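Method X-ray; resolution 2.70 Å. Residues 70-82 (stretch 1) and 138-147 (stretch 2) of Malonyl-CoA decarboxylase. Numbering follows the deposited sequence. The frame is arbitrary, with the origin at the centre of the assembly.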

# COMPACT_ATOMS: atom_id res chain seq x y z
N ASP A 70 -6.13 -36.99 20.65
CA ASP A 70 -6.96 -38.05 20.09
C ASP A 70 -8.37 -37.47 19.99
O ASP A 70 -8.69 -36.50 20.68
CB ASP A 70 -6.94 -39.26 21.04
CG ASP A 70 -7.45 -40.55 20.40
OD1 ASP A 70 -7.51 -41.58 21.11
OD2 ASP A 70 -7.78 -40.54 19.19
N GLU A 71 -9.22 -38.04 19.14
CA GLU A 71 -10.57 -37.53 19.01
C GLU A 71 -11.31 -37.66 20.34
O GLU A 71 -12.15 -36.83 20.69
CB GLU A 71 -11.33 -38.30 17.93
CG GLU A 71 -12.50 -37.51 17.41
CD GLU A 71 -12.07 -36.14 16.88
OE1 GLU A 71 -12.85 -35.16 17.00
OE2 GLU A 71 -10.94 -36.05 16.33
N ASP A 72 -10.99 -38.72 21.07
CA ASP A 72 -11.59 -38.96 22.36
C ASP A 72 -11.08 -37.90 23.32
O ASP A 72 -11.83 -37.36 24.11
CB ASP A 72 -11.20 -40.34 22.90
CG ASP A 72 -11.98 -41.48 22.25
OD1 ASP A 72 -12.76 -41.24 21.29
OD2 ASP A 72 -11.80 -42.64 22.70
N ASP A 73 -9.78 -37.60 23.25
CA ASP A 73 -9.22 -36.61 24.15
C ASP A 73 -9.72 -35.20 23.83
O ASP A 73 -9.90 -34.38 24.73
CB ASP A 73 -7.68 -36.66 24.16
CG ASP A 73 -7.13 -37.93 24.83
OD1 ASP A 73 -7.59 -38.27 25.94
OD2 ASP A 73 -6.23 -38.57 24.24
N LYS A 74 -9.94 -34.91 22.55
CA LYS A 74 -10.47 -33.60 22.17
C LYS A 74 -11.83 -33.50 22.83
O LYS A 74 -12.11 -32.60 23.62
CB LYS A 74 -10.66 -33.48 20.65
CG LYS A 74 -9.43 -33.00 19.90
CD LYS A 74 -9.77 -32.63 18.47
CE LYS A 74 -8.52 -32.31 17.71
NZ LYS A 74 -7.56 -33.46 17.75
N LEU A 75 -12.67 -34.47 22.50
CA LEU A 75 -14.02 -34.54 23.00
C LEU A 75 -14.11 -34.43 24.51
O LEU A 75 -14.98 -33.73 25.03
CB LEU A 75 -14.68 -35.83 22.51
CG LEU A 75 -16.19 -35.75 22.32
CD1 LEU A 75 -16.67 -36.97 21.54
CD2 LEU A 75 -16.89 -35.68 23.69
N ALA A 76 -13.22 -35.09 25.24
CA ALA A 76 -13.28 -35.03 26.69
C ALA A 76 -13.07 -33.59 27.12
O ALA A 76 -13.78 -33.09 28.00
CB ALA A 76 -12.23 -35.93 27.32
N PHE A 77 -12.10 -32.93 26.49
CA PHE A 77 -11.77 -31.54 26.81
C PHE A 77 -12.95 -30.60 26.55
O PHE A 77 -13.26 -29.72 27.37
CB PHE A 77 -10.54 -31.08 26.01
CG PHE A 77 -10.26 -29.62 26.14
CD1 PHE A 77 -10.49 -28.76 25.07
CD2 PHE A 77 -9.84 -29.09 27.35
CE1 PHE A 77 -10.30 -27.39 25.21
CE2 PHE A 77 -9.64 -27.71 27.50
CZ PHE A 77 -9.87 -26.86 26.42
N LEU A 78 -13.61 -30.78 25.42
CA LEU A 78 -14.75 -29.95 25.09
C LEU A 78 -15.79 -30.16 26.18
O LEU A 78 -16.38 -29.20 26.66
CB LEU A 78 -15.33 -30.32 23.73
CG LEU A 78 -14.43 -30.09 22.51
CD1 LEU A 78 -15.22 -30.37 21.22
CD2 LEU A 78 -13.95 -28.65 22.51
N ASP A 79 -16.01 -31.42 26.58
CA ASP A 79 -16.99 -31.70 27.64
C ASP A 79 -16.54 -31.05 28.93
O ASP A 79 -17.36 -30.55 29.69
CB ASP A 79 -17.16 -33.21 27.83
CG ASP A 79 -18.17 -33.82 26.84
OD1 ASP A 79 -19.23 -33.21 26.63
OD2 ASP A 79 -17.90 -34.91 26.28
N ALA A 80 -15.24 -31.05 29.17
CA ALA A 80 -14.66 -30.43 30.36
C ALA A 80 -15.02 -28.94 30.37
O ALA A 80 -15.22 -28.35 31.44
CB ALA A 80 -13.13 -30.61 30.38
N LEU A 81 -15.08 -28.32 29.19
CA LEU A 81 -15.42 -26.91 29.14
C LEU A 81 -16.84 -26.72 29.65
O LEU A 81 -17.16 -25.69 30.22
CB LEU A 81 -15.32 -26.34 27.71
CG LEU A 81 -13.94 -26.33 27.03
CD1 LEU A 81 -14.10 -25.96 25.57
CD2 LEU A 81 -13.00 -25.37 27.72
N ALA A 82 -17.67 -27.74 29.47
CA ALA A 82 -19.06 -27.63 29.90
C ALA A 82 -19.28 -27.83 31.39
O ALA A 82 -19.98 -27.02 32.02
CB ALA A 82 -19.94 -28.58 29.12
N LYS A 138 -11.86 -23.46 14.55
CA LYS A 138 -11.83 -24.89 14.28
C LYS A 138 -12.38 -25.63 15.48
O LYS A 138 -13.10 -26.61 15.33
CB LYS A 138 -10.41 -25.36 13.97
CG LYS A 138 -10.20 -25.82 12.51
CD LYS A 138 -10.45 -24.67 11.50
CE LYS A 138 -9.35 -23.57 11.60
NZ LYS A 138 -9.69 -22.23 10.99
N MSE A 139 -12.06 -25.14 16.67
CA MSE A 139 -12.53 -25.75 17.91
C MSE A 139 -14.04 -25.55 18.06
O MSE A 139 -14.76 -26.43 18.52
CB MSE A 139 -11.80 -25.13 19.10
CG MSE A 139 -12.15 -25.74 20.47
SE MSE A 139 -10.96 -25.15 21.91
CE MSE A 139 -12.20 -24.16 22.98
N ARG A 140 -14.53 -24.39 17.66
CA ARG A 140 -15.95 -24.13 17.75
C ARG A 140 -16.67 -25.04 16.76
O ARG A 140 -17.78 -25.49 17.00
CB ARG A 140 -16.23 -22.66 17.46
CG ARG A 140 -17.59 -22.20 17.95
CD ARG A 140 -18.31 -21.33 16.94
NE ARG A 140 -19.72 -21.26 17.29
CZ ARG A 140 -20.67 -20.78 16.51
NH1 ARG A 140 -21.92 -20.78 16.93
NH2 ARG A 140 -20.37 -20.29 15.31
N GLU A 141 -16.03 -25.31 15.64
CA GLU A 141 -16.62 -26.19 14.63
C GLU A 141 -16.87 -27.57 15.27
O GLU A 141 -17.90 -28.20 15.04
CB GLU A 141 -15.67 -26.33 13.44
CG GLU A 141 -16.17 -27.22 12.34
CD GLU A 141 -15.16 -27.35 11.20
OE1 GLU A 141 -15.38 -28.21 10.31
OE2 GLU A 141 -14.15 -26.60 11.18
N ALA A 142 -15.91 -28.01 16.09
CA ALA A 142 -15.97 -29.28 16.80
C ALA A 142 -17.13 -29.31 17.79
O ALA A 142 -17.90 -30.26 17.81
CB ALA A 142 -14.68 -29.53 17.54
N VAL A 143 -17.26 -28.28 18.61
CA VAL A 143 -18.36 -28.31 19.55
C VAL A 143 -19.68 -28.25 18.77
O VAL A 143 -20.67 -28.85 19.19
CB VAL A 143 -18.26 -27.17 20.62
CG1 VAL A 143 -17.05 -26.32 20.37
CG2 VAL A 143 -19.53 -26.33 20.64
N LEU A 144 -19.70 -27.56 17.64
CA LEU A 144 -20.94 -27.49 16.86
C LEU A 144 -21.29 -28.88 16.35
O LEU A 144 -22.46 -29.25 16.31
CB LEU A 144 -20.82 -26.53 15.68
CG LEU A 144 -21.11 -25.08 16.07
CD1 LEU A 144 -20.77 -24.10 14.95
CD2 LEU A 144 -22.56 -24.99 16.43
N ALA A 145 -20.27 -29.64 15.96
CA ALA A 145 -20.49 -30.97 15.44
C ALA A 145 -20.91 -31.94 16.54
O ALA A 145 -21.46 -33.00 16.26
CB ALA A 145 -19.22 -31.47 14.76
N ARG A 146 -20.69 -31.57 17.79
CA ARG A 146 -21.05 -32.47 18.88
C ARG A 146 -22.27 -32.15 19.74
O ARG A 146 -22.55 -32.86 20.70
CB ARG A 146 -19.80 -32.71 19.74
CG ARG A 146 -19.10 -34.04 19.36
CD ARG A 146 -17.59 -34.02 19.53
NE ARG A 146 -16.92 -33.38 18.40
CZ ARG A 146 -15.59 -33.31 18.25
NH1 ARG A 146 -15.07 -32.70 17.19
NH2 ARG A 146 -14.78 -33.86 19.16
N ILE A 147 -23.02 -31.11 19.39
CA ILE A 147 -24.19 -30.74 20.17
C ILE A 147 -25.29 -31.80 20.12
O ILE A 147 -26.09 -31.91 21.05
CB ILE A 147 -24.81 -29.38 19.71
CG1 ILE A 147 -23.80 -28.24 19.88
CG2 ILE A 147 -26.06 -29.07 20.52
CD1 ILE A 147 -23.40 -28.03 21.31

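The two stretches are largely α-helical, and their helices cross almost at right angles (85°), their axes 10.7 Å apart at closest approach. The backbones come nearest at L78 and V143, whose CA atoms lie 6.8 Å apart. Crossed helices touch over a short patch, and here only 372 Å² is buried, both sides summed. No hydrogen bond links the stretches; apolar packing and one salt bridge join them.

L78 is the centre of the contact. Its CA-to-CB bond points toward the second helix, and its side chain sits as a knob among M139, A142, V143 and R146. CD1 of L78 lies 3.8 Å from CB of A142, while CD2 of L78 lies 4.0 Å from CG of M139 and 4.4 Å from CG1 of V143. The single methyl of A142 leaves room for the leucine to come close to the backbone, with L78 CD1 3.9 Å from V143 N.

On one side of this knob, M139, a selenomethionine, extends with chi1 and chi2 both t and brings its end to the first helix. Its SE lies 4.0 Å from F77 CE1, at the edge of the ring and near its plane, and its CE reaches L81 CD1 at 3.7 Å. The long, flexible chain thus bridges two buried apolar residues one helical turn apart.

R146 covers the other end, and loses more area to the contact than any other residue. Its aliphatic part packs on L75, CD of R146 to CG of L75 at 3.6 Å. The guanidinium lays one face over L78 CD1, 4.1 Å from R146 NH2, and has K74 CB and L75 CB near its edge. NH2 of R146 then forms the salt bridge with OE1 of E71 at 3.2 Å, so one residue serves both the apolar patch and the charged, exposed margin.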